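Local coordinates for PBP5 (Haemophilus influenzae, PDB 3A3J), which removes C-terminal D-alanyl residues from the sugar-peptide precursors of the bacterial cell wall, acting as a serine-type D-alanyl-D-alanine carboxypeptidase, at residues M15-G20 with R224-V229; L191-I196 with E241-L246; K132-T137 with A151-I156. All blocks are in the same frame, centred on the assembly; numbering follows the deposited sequence.

How the contacts relate
Strand 11-16, near the N terminus, opens the longest loop, which contact 1 closes when 224-229 of strand 224-232, 204 residues later, pairs with 15-20. Nested inside that loop is contact 3, a short local closure in which the loop 132-137 meets the first turns of helix 151-164. Contact 2 opens within the loop of contact 1, at 191-196, and closes beyond it on helix 235-252, so these two cross. The five-stranded sheet is the common element: Val228 packs on Ala151 and Ala155 of contact 3, while Leu225, Ser227 and Val229 meet the helix of contact 2. Contacts 2 and 3 do not touch, their nearest atoms lying about 9 Å apart.

Contact 1 of 3, residues M15-G20 with R224-V229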
ATOM      1  N   MET A  15      -0.883  -0.520 -10.047  1.00 30.75           N
ATOM      2  CA  MET A  15      -2.203  -0.750  -9.481  1.00 31.09           C
ATOM      3  C   MET A  15      -2.771   0.597  -9.099  1.00 30.87           C
ATOM      4  O   MET A  15      -2.038   1.433  -8.604  1.00 32.98           O
ATOM      5  CB  MET A  15      -2.099  -1.711  -8.253  1.00 32.11           C
ATOM      6  CG  MET A  15      -3.241  -1.587  -7.241  1.00 33.34           C
ATOM      7  SD  MET A  15      -3.024  -2.385  -5.573  1.00 36.38           S
ATOM      8  CE  MET A  15      -3.090  -1.015  -4.481  1.00 31.74           C
ATOM      9  N   ASP A  16      -4.052   0.833  -9.343  1.00 29.49           N
ATOM     10  CA  ASP A  16      -4.722   2.025  -8.877  1.00 29.94           C
ATOM     11  C   ASP A  16      -4.944   1.886  -7.382  1.00 31.02           C
ATOM     12  O   ASP A  16      -5.489   0.874  -6.918  1.00 29.46           O
ATOM     13  CB  ASP A  16      -6.115   2.192  -9.553  1.00 30.14           C
ATOM     14  CG  ASP A  16      -6.818   3.450  -9.117  1.00 32.58           C
ATOM     15  OD1 ASP A  16      -6.667   4.545  -9.754  1.00 39.43           O
ATOM     16  OD2 ASP A  16      -7.471   3.400  -8.080  1.00 35.94           O
ATOM     17  N   TYR A  17      -4.550   2.911  -6.634  1.00 31.40           N
ATOM     18  CA  TYR A  17      -4.637   2.870  -5.165  1.00 30.53           C
ATOM     19  C   TYR A  17      -6.123   2.785  -4.752  1.00 32.45           C
ATOM     20  O   TYR A  17      -6.488   2.192  -3.729  1.00 32.27           O
ATOM     21  CB  TYR A  17      -4.052   4.145  -4.618  1.00 27.71           C
ATOM     22  CG  TYR A  17      -4.387   4.468  -3.165  1.00 28.26           C
ATOM     23  CD1 TYR A  17      -3.822   3.708  -2.079  1.00 28.19           C
ATOM     24  CD2 TYR A  17      -5.233   5.522  -2.858  1.00 25.72           C
ATOM     25  CE1 TYR A  17      -4.115   4.022  -0.728  1.00 24.77           C
ATOM     26  CE2 TYR A  17      -5.567   5.825  -1.530  1.00 28.30           C
ATOM     27  CZ  TYR A  17      -4.988   5.076  -0.475  1.00 27.77           C
ATOM     28  OH  TYR A  17      -5.313   5.430   0.789  1.00 29.55           O
ATOM     29  N   ASN A  18      -6.992   3.419  -5.533  1.00 33.47           N
ATOM     30  CA  ASN A  18      -8.306   3.690  -4.990  1.00 33.97           C
ATOM     31  C   ASN A  18      -9.246   2.564  -5.245  1.00 34.23           C
ATOM     32  O   ASN A  18     -10.107   2.331  -4.453  1.00 35.02           O
ATOM     33  CB  ASN A  18      -8.867   4.972  -5.506  1.00 34.06           C
ATOM     34  CG  ASN A  18      -8.367   6.155  -4.752  1.00 32.26           C
ATOM     35  OD1 ASN A  18      -7.655   6.971  -5.293  1.00 36.30           O
ATOM     36  ND2 ASN A  18      -8.763   6.291  -3.530  1.00 30.57           N
ATOM     37  N   SER A  19      -8.997   1.791  -6.279  1.00 35.35           N
ATOM     38  CA  SER A  19      -9.925   0.770  -6.718  1.00 36.41           C
ATOM     39  C   SER A  19      -9.294  -0.596  -6.586  1.00 37.30           C
ATOM     40  O   SER A  19     -10.005  -1.609  -6.573  1.00 35.85           O
ATOM     41  CB  SER A  19     -10.268   1.019  -8.196  1.00 37.25           C
ATOM     42  OG  SER A  19      -9.166   0.677  -9.042  1.00 39.30           O
ATOM     43  N   GLY A  20      -7.948  -0.620  -6.506  1.00 37.23           N
ATOM     44  CA  GLY A  20      -7.190  -1.840  -6.243  1.00 35.66           C
ATOM     45  C   GLY A  20      -6.974  -2.596  -7.518  1.00 37.28           C
ATOM     46  O   GLY A  20      -6.435  -3.692  -7.518  1.00 38.34           O
ATOM     47  N   ARG A 224      -4.554   8.070  -7.888  1.00 33.81           N
ATOM     48  CA  ARG A 224      -3.302   7.619  -7.254  1.00 31.83           C
ATOM     49  C   ARG A 224      -2.910   6.272  -7.760  1.00 29.90           C
ATOM     50  O   ARG A 224      -3.703   5.352  -7.734  1.00 29.87           O
ATOM     51  CB  ARG A 224      -3.332   7.614  -5.708  1.00 31.16           C
ATOM     52  CG  ARG A 224      -1.919   7.131  -5.137  1.00 32.26           C
ATOM     53  CD  ARG A 224      -1.865   7.142  -3.648  1.00 28.35           C
ATOM     54  NE  ARG A 224      -1.833   8.492  -3.098  1.00 29.86           N
ATOM     55  CZ  ARG A 224      -0.710   9.145  -2.870  1.00 31.36           C
ATOM     56  NH1 ARG A 224       0.432   8.587  -3.260  1.00 30.16           N
ATOM     57  NH2 ARG A 224      -0.725  10.360  -2.360  1.00 33.79           N
ATOM     58  N   LEU A 225      -1.681   6.156  -8.227  1.00 29.09           N
ATOM     59  CA  LEU A 225      -1.151   4.854  -8.612  1.00 27.64           C
ATOM     60  C   LEU A 225       0.040   4.411  -7.742  1.00 26.54           C
ATOM     61  O   LEU A 225       0.723   5.233  -7.139  1.00 25.42           O
ATOM     62  CB  LEU A 225      -0.677   4.885 -10.068  1.00 27.77           C
ATOM     63  CG  LEU A 225      -1.686   5.296 -11.195  1.00 29.96           C
ATOM     64  CD1 LEU A 225      -1.001   5.342 -12.643  1.00 28.79           C
ATOM     65  CD2 LEU A 225      -2.928   4.384 -11.178  1.00 23.64           C
ATOM     66  N   ILE A 226       0.308   3.110  -7.749  1.00 25.02           N
ATOM     67  CA  ILE A 226       1.401   2.592  -7.028  1.00 25.46           C
ATOM     68  C   ILE A 226       2.035   1.649  -7.971  1.00 26.66           C
ATOM     69  O   ILE A 226       1.293   0.792  -8.533  1.00 26.65           O
ATOM     70  CB  ILE A 226       0.878   1.793  -5.779  1.00 25.44           C
ATOM     71  CG1 ILE A 226       0.289   2.776  -4.788  1.00 22.98           C
ATOM     72  CG2 ILE A 226       2.014   0.944  -5.159  1.00 24.68           C
ATOM     73  CD1 ILE A 226      -0.443   2.012  -3.638  1.00 31.51           C
ATOM     74  N   SER A 227       3.363   1.767  -8.183  1.00 25.81           N
ATOM     75  CA  SER A 227       4.074   0.771  -8.992  1.00 25.39           C
ATOM     76  C   SER A 227       5.078   0.015  -8.161  1.00 26.18           C
ATOM     77  O   SER A 227       5.574   0.576  -7.177  1.00 26.90           O
ATOM     78  CB  SER A 227       4.855   1.491 -10.111  1.00 26.97           C
ATOM     79  OG  SER A 227       5.682   2.608  -9.612  1.00 25.97           O
ATOM     80  N   VAL A 228       5.455  -1.191  -8.611  1.00 25.15           N
ATOM     81  CA  VAL A 228       6.469  -1.938  -7.977  1.00 25.72           C
ATOM     82  C   VAL A 228       7.264  -2.597  -9.088  1.00 26.01           C
ATOM     83  O   VAL A 228       6.689  -3.229  -9.933  1.00 27.17           O
ATOM     84  CB  VAL A 228       5.896  -3.080  -6.983  1.00 26.16           C
ATOM     85  CG1 VAL A 228       7.025  -3.793  -6.290  1.00 25.39           C
ATOM     86  CG2 VAL A 228       4.914  -2.482  -5.954  1.00 24.30           C
ATOM     87  N   VAL A 229       8.589  -2.440  -9.079  1.00 23.80           N
ATOM     88  CA  VAL A 229       9.443  -3.189  -9.972  1.00 23.85           C
ATOM     89  C   VAL A 229      10.516  -3.943  -9.150  1.00 25.24           C
ATOM     90  O   VAL A 229      11.060  -3.412  -8.170  1.00 24.24           O
ATOM     91  CB  VAL A 229      10.136  -2.220 -11.036  1.00 23.33           C
ATOM     92  CG1 VAL A 229       9.057  -1.431 -11.789  1.00 24.31           C
ATOM     93  CG2 VAL A 229      11.097  -1.198 -10.335  1.00 23.24           C
TER
HETATM   94  O   HOH W   1      -6.830   6.569  -8.145  1.00 35.36           O
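Met15 and Ile226 form an antiparallel hydrogen-bonded pair, Met15 N to Ile226 O and Ile226 N to Met15 O both measuring 3.0 Å. Where strand 11-16 ends, Tyr17 N gives a third, nearly straight bond to Arg224 O (2.8 Å, 171° at the hydrogen), carrying the pairing into the turn.

Apolar contacts begin with Met15 and Ile226, whose side chains run side by side on one face of the sheet, covered by Ala159 of helix 151-164. Ile226 CD1 meets both Met15 CE and Tyr17 CD1 at 4.1 Å. At the turn, the long aliphatic part of Arg224 suits its place over the Tyr17 ring: CD makes a CH-pi contact 4.1 Å from the ring centroid, while its guanidinium reaches on to Asp199 and Ser216.

Polar contacts gather round Asp16. Its CG is anti to the backbone N (chi1 -178°). Asn18 N meets OD2 from above the carboxylate plane (2.6 Å, 42° out of it), closing an Asx turn; Ser19 N uses the anti lone pair of OD2 (2.9 Å), completing an Asx motif that a short carboxylate suits well. OD1 is hydrogen-bonded to Thr255 and to a water that also contacts Asn18 OD1 and accepts from Arg224 N at 2.7 Å, bridging the segments.

The arrangement is an antiparallel pairing of chain-distant strands within the central five-stranded sheet of the beta-lactamase-like, penicillin-binding fold.

Contact 2 of 3, residues L191-I196 with E241-L246; sequences LWDKTI and ESKKLL
Ile196 and Lys243 have the nearest CA atoms, 8.2 Å apart, as a type I turn from Asp193 to Ile196 stands beside helix 235-252, and side chains span the gap. Lys243 does most of the reaching. Its CG is anti to the backbone N (chi1 -178°) and the chain runs extended to the ammonium group, which meets Asp193 tip to tip in a salt bridge. The NZ to OD2 distance of 2.5 Å is unusually short, and its exact value is doubtful. The ammonium approaches on the syn side of the carboxylate, 17° out of its plane. NZ also donates to Thr195 OG1 at 2.8 Å, so one ammonium group grips both ends of the short Asp193-Thr195 unit. Lysine suits this place because its long aliphatic chain can cross from the helix and still deliver several N-H groups.

The other oxygen of the carboxylate works inside the loop: Asp193 OD1 accepts from Thr195 N (3.0 Å), which makes an Asx turn, and from Thr195 OG1, both donors coming from the same face of the carboxylate plane. Thr195 OG1 thus gives its proton to Asp193 OD1 and accepts an N-H from Lys243. The opposite charges would be expected to keep Asp193 ionised.

Nearer the sheet the contact turns apolar. Ile196, just before strand 197-206, sends CD1 to Leu246 CB at 3.9 Å, the two side chains crossing at about a right angle, and the same CD1 lies 4.2 Å from Lys243 CG. Branched and apolar, both residues suit a buried position; Leu246 packs further onto Ser227, Ala217 and Leu14 of the sheet on which the helix packs.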
ATOM      1  N   LEU A 191      11.538  11.557  -6.507  1.00 25.81           N
ATOM      2  CA  LEU A 191      11.019  12.657  -5.711  1.00 24.38           C
ATOM      3  C   LEU A 191      11.554  13.994  -6.241  1.00 25.64           C
ATOM      4  O   LEU A 191      11.072  15.073  -5.857  1.00 23.22           O
ATOM      5  CB  LEU A 191      11.454  12.510  -4.264  1.00 25.00           C
ATOM      6  CG  LEU A 191      10.974  11.315  -3.394  1.00 26.24           C
ATOM      7  CD1 LEU A 191      11.751  11.291  -1.965  1.00 19.31           C
ATOM      8  CD2 LEU A 191       9.490  11.361  -3.181  1.00 21.11           C
ATOM      9  N   TRP A 192      12.628  13.940  -7.024  1.00 25.26           N
ATOM     10  CA  TRP A 192      13.163  15.188  -7.558  1.00 27.60           C
ATOM     11  C   TRP A 192      12.515  15.468  -8.946  1.00 28.86           C
ATOM     12  O   TRP A 192      12.787  16.503  -9.549  1.00 30.71           O
ATOM     13  CB  TRP A 192      14.695  15.106  -7.698  1.00 26.20           C
ATOM     14  CG  TRP A 192      15.369  15.305  -6.414  1.00 27.13           C
ATOM     15  CD1 TRP A 192      15.812  16.487  -5.904  1.00 27.84           C
ATOM     16  CD2 TRP A 192      15.606  14.299  -5.390  1.00 26.76           C
ATOM     17  NE1 TRP A 192      16.375  16.275  -4.638  1.00 32.64           N
ATOM     18  CE2 TRP A 192      16.234  14.953  -4.293  1.00 27.81           C
ATOM     19  CE3 TRP A 192      15.305  12.933  -5.279  1.00 22.49           C
ATOM     20  CZ2 TRP A 192      16.625  14.265  -3.105  1.00 28.23           C
ATOM     21  CZ3 TRP A 192      15.740  12.225  -4.093  1.00 25.96           C
ATOM     22  CH2 TRP A 192      16.390  12.905  -3.047  1.00 27.91           C
ATOM     23  N   ASP A 193      11.694  14.552  -9.460  1.00 28.35           N
ATOM     24  CA  ASP A 193      11.211  14.699 -10.823  1.00 28.88           C
ATOM     25  C   ASP A 193      10.006  15.596 -10.880  1.00 28.73           C
ATOM     26  O   ASP A 193       8.892  15.166 -10.553  1.00 28.46           O
ATOM     27  CB  ASP A 193      10.946  13.339 -11.443  1.00 28.87           C
ATOM     28  CG  ASP A 193      10.738  13.421 -12.955  1.00 28.22           C
ATOM     29  OD1 ASP A 193      10.429  14.518 -13.441  1.00 27.07           O
ATOM     30  OD2 ASP A 193      10.846  12.372 -13.631  1.00 29.43           O
ATOM     31  N   LYS A 194      10.232  16.870 -11.226  1.00 29.39           N
ATOM     32  CA  LYS A 194       9.130  17.877 -11.301  1.00 29.78           C
ATOM     33  C   LYS A 194       8.018  17.544 -12.343  1.00 28.98           C
ATOM     34  O   LYS A 194       6.906  18.092 -12.290  1.00 30.25           O
ATOM     35  CB  LYS A 194       9.684  19.280 -11.583  1.00 29.37           C
ATOM     36  CG  LYS A 194      10.481  19.799 -10.410  1.00 31.96           C
ATOM     37  CD  LYS A 194      11.286  21.034 -10.792  1.00 31.68           C
ATOM     38  CE  LYS A 194      12.118  21.500  -9.608  1.00 35.39           C
ATOM     39  NZ  LYS A 194      13.433  21.923 -10.085  1.00 40.05           N
ATOM     40  N   THR A 195       8.294  16.662 -13.278  1.00 28.13           N
ATOM     41  CA  THR A 195       7.272  16.410 -14.280  1.00 29.48           C
ATOM     42  C   THR A 195       6.233  15.312 -13.895  1.00 30.22           C
ATOM     43  O   THR A 195       5.356  15.000 -14.699  1.00 30.33           O
ATOM     44  CB  THR A 195       7.869  16.057 -15.565  1.00 28.97           C
ATOM     45  OG1 THR A 195       8.306  14.704 -15.485  1.00 30.42           O
ATOM     46  CG2 THR A 195       9.027  17.024 -15.884  1.00 25.05           C
ATOM     47  N   ILE A 196       6.287  14.794 -12.661  1.00 30.61           N
ATOM     48  CA  ILE A 196       5.359  13.715 -12.215  1.00 32.35           C
ATOM     49  C   ILE A 196       5.266  13.975 -10.733  1.00 32.73           C
ATOM     50  O   ILE A 196       6.158  14.610 -10.208  1.00 32.48           O
ATOM     51  CB  ILE A 196       5.941  12.326 -12.553  1.00 32.29           C
ATOM     52  CG1 ILE A 196       4.911  11.240 -12.376  1.00 36.94           C
ATOM     53  CG2 ILE A 196       7.220  12.000 -11.683  1.00 29.96           C
ATOM     54  CD1 ILE A 196       5.306   9.941 -13.098  1.00 39.74           C
ATOM     55  N   GLU A 241      11.981   2.711 -15.420  1.00 28.84           N
ATOM     56  CA  GLU A 241      10.911   1.749 -15.595  1.00 29.46           C
ATOM     57  C   GLU A 241       9.684   2.103 -14.731  1.00 29.14           C
ATOM     58  O   GLU A 241       8.550   1.875 -15.139  1.00 28.41           O
ATOM     59  CB  GLU A 241      11.387   0.350 -15.287  1.00 30.80           C
ATOM     60  CG  GLU A 241      12.548  -0.073 -16.117  1.00 32.11           C
ATOM     61  CD  GLU A 241      12.241   0.174 -17.603  1.00 38.86           C
ATOM     62  OE1 GLU A 241      11.395  -0.539 -18.168  1.00 44.48           O
ATOM     63  OE2 GLU A 241      12.839   1.059 -18.225  1.00 39.39           O
ATOM     64  N   SER A 242       9.908   2.683 -13.553  1.00 29.27           N
ATOM     65  CA  SER A 242       8.792   2.992 -12.708  1.00 29.78           C
ATOM     66  C   SER A 242       8.027   4.129 -13.342  1.00 31.09           C
ATOM     67  O   SER A 242       6.792   4.094 -13.407  1.00 30.89           O
ATOM     68  CB  SER A 242       9.227   3.387 -11.297  1.00 28.97           C
ATOM     69  OG  SER A 242       9.569   2.215 -10.597  1.00 29.10           O
ATOM     70  N   LYS A 243       8.759   5.194 -13.679  1.00 31.44           N
ATOM     71  CA  LYS A 243       8.153   6.355 -14.342  1.00 31.64           C
ATOM     72  C   LYS A 243       7.419   5.911 -15.624  1.00 29.88           C
ATOM     73  O   LYS A 243       6.338   6.386 -15.919  1.00 29.53           O
ATOM     74  CB  LYS A 243       9.226   7.406 -14.635  1.00 32.71           C
ATOM     75  CG  LYS A 243       8.670   8.653 -15.287  1.00 34.53           C
ATOM     76  CD  LYS A 243       9.612   9.856 -15.131  1.00 37.29           C
ATOM     77  CE  LYS A 243       9.230  10.912 -16.198  1.00 34.77           C
ATOM     78  NZ  LYS A 243       9.736  12.306 -15.891  1.00 31.57           N
ATOM     79  N   LYS A 244       7.974   4.952 -16.348  1.00 29.93           N
ATOM     80  CA  LYS A 244       7.287   4.406 -17.502  1.00 29.11           C
ATOM     81  C   LYS A 244       5.896   3.797 -17.141  1.00 30.61           C
ATOM     82  O   LYS A 244       4.882   3.985 -17.873  1.00 29.04           O
ATOM     83  CB  LYS A 244       8.145   3.338 -18.184  1.00 29.98           C
ATOM     84  CG  LYS A 244       9.119   3.886 -19.271  1.00 30.21           C
ATOM     85  CD  LYS A 244       9.870   2.789 -20.027  1.00 28.53           C
ATOM     86  CE  LYS A 244      11.326   3.222 -20.371  1.00 32.98           C
ATOM     87  NZ  LYS A 244      12.048   2.020 -20.813  1.00 33.79           N
ATOM     88  N   LEU A 245       5.862   2.981 -16.078  1.00 30.05           N
ATOM     89  CA  LEU A 245       4.593   2.406 -15.611  1.00 29.07           C
ATOM     90  C   LEU A 245       3.631   3.495 -15.200  1.00 29.40           C
ATOM     91  O   LEU A 245       2.460   3.493 -15.616  1.00 30.01           O
ATOM     92  CB  LEU A 245       4.825   1.472 -14.438  1.00 28.35           C
ATOM     93  CG  LEU A 245       5.368   0.147 -14.952  1.00 27.51           C
ATOM     94  CD1 LEU A 245       5.905  -0.643 -13.716  1.00 26.23           C
ATOM     95  CD2 LEU A 245       4.231  -0.676 -15.634  1.00 25.99           C
ATOM     96  N   LEU A 246       4.104   4.445 -14.405  1.00 28.80           N
ATOM     97  CA  LEU A 246       3.199   5.420 -13.879  1.00 29.06           C
ATOM     98  C   LEU A 246       2.558   6.267 -15.042  1.00 32.80           C
ATOM     99  O   LEU A 246       1.333   6.431 -15.093  1.00 31.99           O
ATOM    100  CB  LEU A 246       3.914   6.282 -12.858  1.00 28.93           C
ATOM    101  CG  LEU A 246       4.417   5.503 -11.624  1.00 26.45           C
ATOM    102  CD1 LEU A 246       5.274   6.436 -10.754  1.00 28.56           C
ATOM    103  CD2 LEU A 246       3.224   4.926 -10.811  1.00 20.92           C
TER

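Contact 3 of 3, residues K132-T137 with A151-I156; sequences KNTNFT and ARDMAI
Asn133 and Thr134 of the loop 132-137 both bind the carboxylate of Asp153, near the start of helix 151-164. Asp153 OD2 accepts Asn133 N through its syn lone pair (2.9 Å) and, on the anti side, Thr134 OG1 at 2.7 Å. Thr134 OG1 is anti to its own carbonyl carbon, beside the backbone N (chi1 -58°), which places the hydroxyl by OD2, 19° out of the carboxylate plane. The two side chains slide past each other in opposite directions, and Thr134 OG1 comes within 3.0 Å of Asp153 CB. Threonine fits here because its hydroxyl serves Asp153 while also bonding Ser149, and its side chain packs on Val126.

A water extends the polar link: Asn133 ND2 donates to it at 2.7 Å, and it makes a weak bond to Asp153 OD1. OD1 of Asn133 is hydrogen-bonded to Arg31, so both ends of the amide are engaged.

Further along, Phe136 and Met154 meet tip to tip. Met154 is bent at chi2 (-68°) and brings CE to Phe136 CZ (4.1 Å), at the edge of the ring, while the ring packs on Met122 and Val126. A flexible thioether suits this end-on meeting; the side chain of Met154 also lies about 7 Å from that of Lys202, a likely substrate-binding residue.

The two donors would probably offset the cost of burying the Asp153 carboxylate and favour its ionised form, anchoring the loop to the helix by charge-assisted bonds.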
ATOM      1  N   LYS A 132      -0.050 -13.749   0.425  1.00 31.17           N
ATOM      2  CA  LYS A 132       0.074 -15.166   0.263  1.00 31.60           C
ATOM      3  C   LYS A 132       1.504 -15.469  -0.111  1.00 32.09           C
ATOM      4  O   LYS A 132       1.957 -16.607  -0.109  1.00 31.21           O
ATOM      5  CB  LYS A 132      -0.896 -15.523  -0.873  1.00 33.68           C
ATOM      6  CG  LYS A 132      -0.764 -16.936  -1.353  1.00 36.05           C
ATOM      7  CD  LYS A 132      -1.402 -17.120  -2.687  1.00 35.33           C
ATOM      8  CE  LYS A 132      -0.800 -18.395  -3.282  1.00 37.64           C
ATOM      9  NZ  LYS A 132      -1.768 -18.926  -4.237  1.00 42.79           N
ATOM     10  N   ASN A 133       2.271 -14.416  -0.387  1.00 31.55           N
ATOM     11  CA  ASN A 133       3.587 -14.606  -0.907  1.00 30.89           C
ATOM     12  C   ASN A 133       4.658 -13.753  -0.209  1.00 31.45           C
ATOM     13  O   ASN A 133       5.706 -13.425  -0.803  1.00 30.40           O
ATOM     14  CB  ASN A 133       3.545 -14.291  -2.402  1.00 30.57           C
ATOM     15  CG  ASN A 133       2.963 -15.440  -3.205  1.00 31.28           C
ATOM     16  OD1 ASN A 133       3.428 -16.558  -3.091  1.00 29.21           O
ATOM     17  ND2 ASN A 133       1.951 -15.164  -4.014  1.00 29.55           N
ATOM     18  N   THR A 134       4.371 -13.392   1.028  1.00 30.21           N
ATOM     19  CA  THR A 134       5.296 -12.683   1.834  1.00 30.09           C
ATOM     20  C   THR A 134       5.653 -13.365   3.148  1.00 30.26           C
ATOM     21  O   THR A 134       4.751 -13.834   3.863  1.00 29.21           O
ATOM     22  CB  THR A 134       4.693 -11.324   2.144  1.00 30.19           C
ATOM     23  OG1 THR A 134       4.441 -10.680   0.894  1.00 32.70           O
ATOM     24  CG2 THR A 134       5.682 -10.455   2.932  1.00 31.42           C
ATOM     25  N   ASN A 135       6.949 -13.383   3.520  1.00 29.21           N
ATOM     26  CA  ASN A 135       7.309 -13.783   4.885  1.00 29.50           C
ATOM     27  C   ASN A 135       8.567 -13.047   5.371  1.00 29.46           C
ATOM     28  O   ASN A 135       9.579 -13.066   4.712  1.00 28.89           O
ATOM     29  CB  ASN A 135       7.595 -15.302   4.965  1.00 29.94           C
ATOM     30  CG  ASN A 135       7.895 -15.746   6.383  1.00 30.83           C
ATOM     31  OD1 ASN A 135       7.033 -15.677   7.214  1.00 30.43           O
ATOM     32  ND2 ASN A 135       9.123 -16.076   6.677  1.00 34.01           N
ATOM     33  N   PHE A 136       8.498 -12.434   6.535  1.00 29.91           N
ATOM     34  CA  PHE A 136       9.641 -11.686   7.048  1.00 30.19           C
ATOM     35  C   PHE A 136      10.369 -12.477   8.126  1.00 31.22           C
ATOM     36  O   PHE A 136       9.751 -13.156   8.962  1.00 31.16           O
ATOM     37  CB  PHE A 136       9.190 -10.340   7.595  1.00 28.53           C
ATOM     38  CG  PHE A 136       8.550  -9.466   6.564  1.00 28.35           C
ATOM     39  CD1 PHE A 136       9.301  -8.969   5.489  1.00 29.86           C
ATOM     40  CD2 PHE A 136       7.196  -9.181   6.612  1.00 26.58           C
ATOM     41  CE1 PHE A 136       8.719  -8.166   4.514  1.00 29.42           C
ATOM     42  CE2 PHE A 136       6.605  -8.377   5.589  1.00 28.26           C
ATOM     43  CZ  PHE A 136       7.360  -7.874   4.572  1.00 27.73           C
ATOM     44  N   THR A 137      11.687 -12.342   8.129  1.00 32.00           N
ATOM     45  CA  THR A 137      12.519 -12.900   9.200  1.00 31.63           C
ATOM     46  C   THR A 137      13.321 -11.813   9.931  1.00 31.02           C
ATOM     47  O   THR A 137      13.988 -12.138  10.862  1.00 31.83           O
ATOM     48  CB  THR A 137      13.524 -13.906   8.649  1.00 31.89           C
ATOM     49  OG1 THR A 137      14.309 -13.258   7.649  1.00 35.37           O
ATOM     50  CG2 THR A 137      12.861 -15.221   8.038  1.00 29.84           C
ATOM     51  N   ALA A 151       5.739  -8.488  -5.917  1.00 27.33           N
ATOM     52  CA  ALA A 151       5.375  -7.179  -6.405  1.00 26.49           C
ATOM     53  C   ALA A 151       3.997  -6.827  -5.944  1.00 26.16           C
ATOM     54  O   ALA A 151       3.748  -5.722  -5.462  1.00 27.20           O
ATOM     55  CB  ALA A 151       5.475  -7.188  -7.978  1.00 28.47           C
ATOM     56  N   ARG A 152       3.064  -7.776  -6.047  1.00 26.09           N
ATOM     57  CA  ARG A 152       1.658  -7.477  -5.658  1.00 25.95           C
ATOM     58  C   ARG A 152       1.541  -7.297  -4.146  1.00 25.18           C
ATOM     59  O   ARG A 152       0.820  -6.423  -3.656  1.00 26.03           O
ATOM     60  CB  ARG A 152       0.704  -8.646  -6.099  1.00 25.25           C
ATOM     61  CG  ARG A 152      -0.808  -8.289  -5.872  1.00 30.09           C
ATOM     62  CD  ARG A 152      -1.681  -9.487  -5.619  1.00 31.98           C
ATOM     63  NE  ARG A 152      -1.525 -10.456  -6.700  1.00 31.40           N
ATOM     64  CZ  ARG A 152      -2.324 -10.431  -7.771  1.00 36.13           C
ATOM     65  NH1 ARG A 152      -2.177 -11.326  -8.741  1.00 30.64           N
ATOM     66  NH2 ARG A 152      -3.284  -9.487  -7.845  1.00 35.02           N
ATOM     67  N   ASP A 153       2.230  -8.144  -3.379  1.00 25.51           N
ATOM     68  CA  ASP A 153       2.178  -8.030  -1.874  1.00 25.70           C
ATOM     69  C   ASP A 153       2.782  -6.700  -1.430  1.00 24.05           C
ATOM     70  O   ASP A 153       2.231  -5.942  -0.551  1.00 24.04           O
ATOM     71  CB  ASP A 153       2.905  -9.215  -1.233  1.00 26.07           C
ATOM     72  CG  ASP A 153       2.064 -10.511  -1.285  1.00 29.98           C
ATOM     73  OD1 ASP A 153       0.928 -10.440  -1.847  1.00 28.16           O
ATOM     74  OD2 ASP A 153       2.545 -11.560  -0.757  1.00 24.23           O
ATOM     75  N   MET A 154       3.858  -6.332  -2.117  1.00 23.65           N
ATOM     76  CA  MET A 154       4.453  -4.967  -1.781  1.00 23.90           C
ATOM     77  C   MET A 154       3.543  -3.834  -2.234  1.00 22.55           C
ATOM     78  O   MET A 154       3.469  -2.793  -1.593  1.00 23.61           O
ATOM     79  CB  MET A 154       5.909  -4.857  -2.361  1.00 24.11           C
ATOM     80  CG  MET A 154       6.954  -5.646  -1.471  1.00 20.85           C
ATOM     81  SD  MET A 154       6.996  -4.726   0.032  1.00 29.10           S
ATOM     82  CE  MET A 154       7.793  -5.904   1.057  1.00 27.04           C
ATOM     83  N   ALA A 155       2.810  -4.015  -3.337  1.00 22.71           N
ATOM     84  CA  ALA A 155       1.813  -2.957  -3.661  1.00 23.33           C
ATOM     85  C   ALA A 155       0.762  -2.895  -2.576  1.00 22.81           C
ATOM     86  O   ALA A 155       0.308  -1.813  -2.147  1.00 23.49           O
ATOM     87  CB  ALA A 155       1.153  -3.191  -5.099  1.00 22.24           C
ATOM     88  N   ILE A 156       0.338  -4.074  -2.115  1.00 24.84           N
ATOM     89  CA  ILE A 156      -0.727  -4.097  -1.061  1.00 24.10           C
ATOM     90  C   ILE A 156      -0.224  -3.453   0.213  1.00 21.04           C
ATOM     91  O   ILE A 156      -0.893  -2.583   0.829  1.00 20.05           O
ATOM     92  CB  ILE A 156      -1.288  -5.559  -0.852  1.00 25.93           C
ATOM     93  CG1 ILE A 156      -2.049  -6.021  -2.100  1.00 27.43           C
ATOM     94  CG2 ILE A 156      -2.207  -5.596   0.394  1.00 28.14           C
ATOM     95  CD1 ILE A 156      -2.219  -7.506  -2.225  1.00 30.37           C
TER
HETATM   96  O   HOH W   2       1.572 -12.534  -4.348  1.00 32.47           O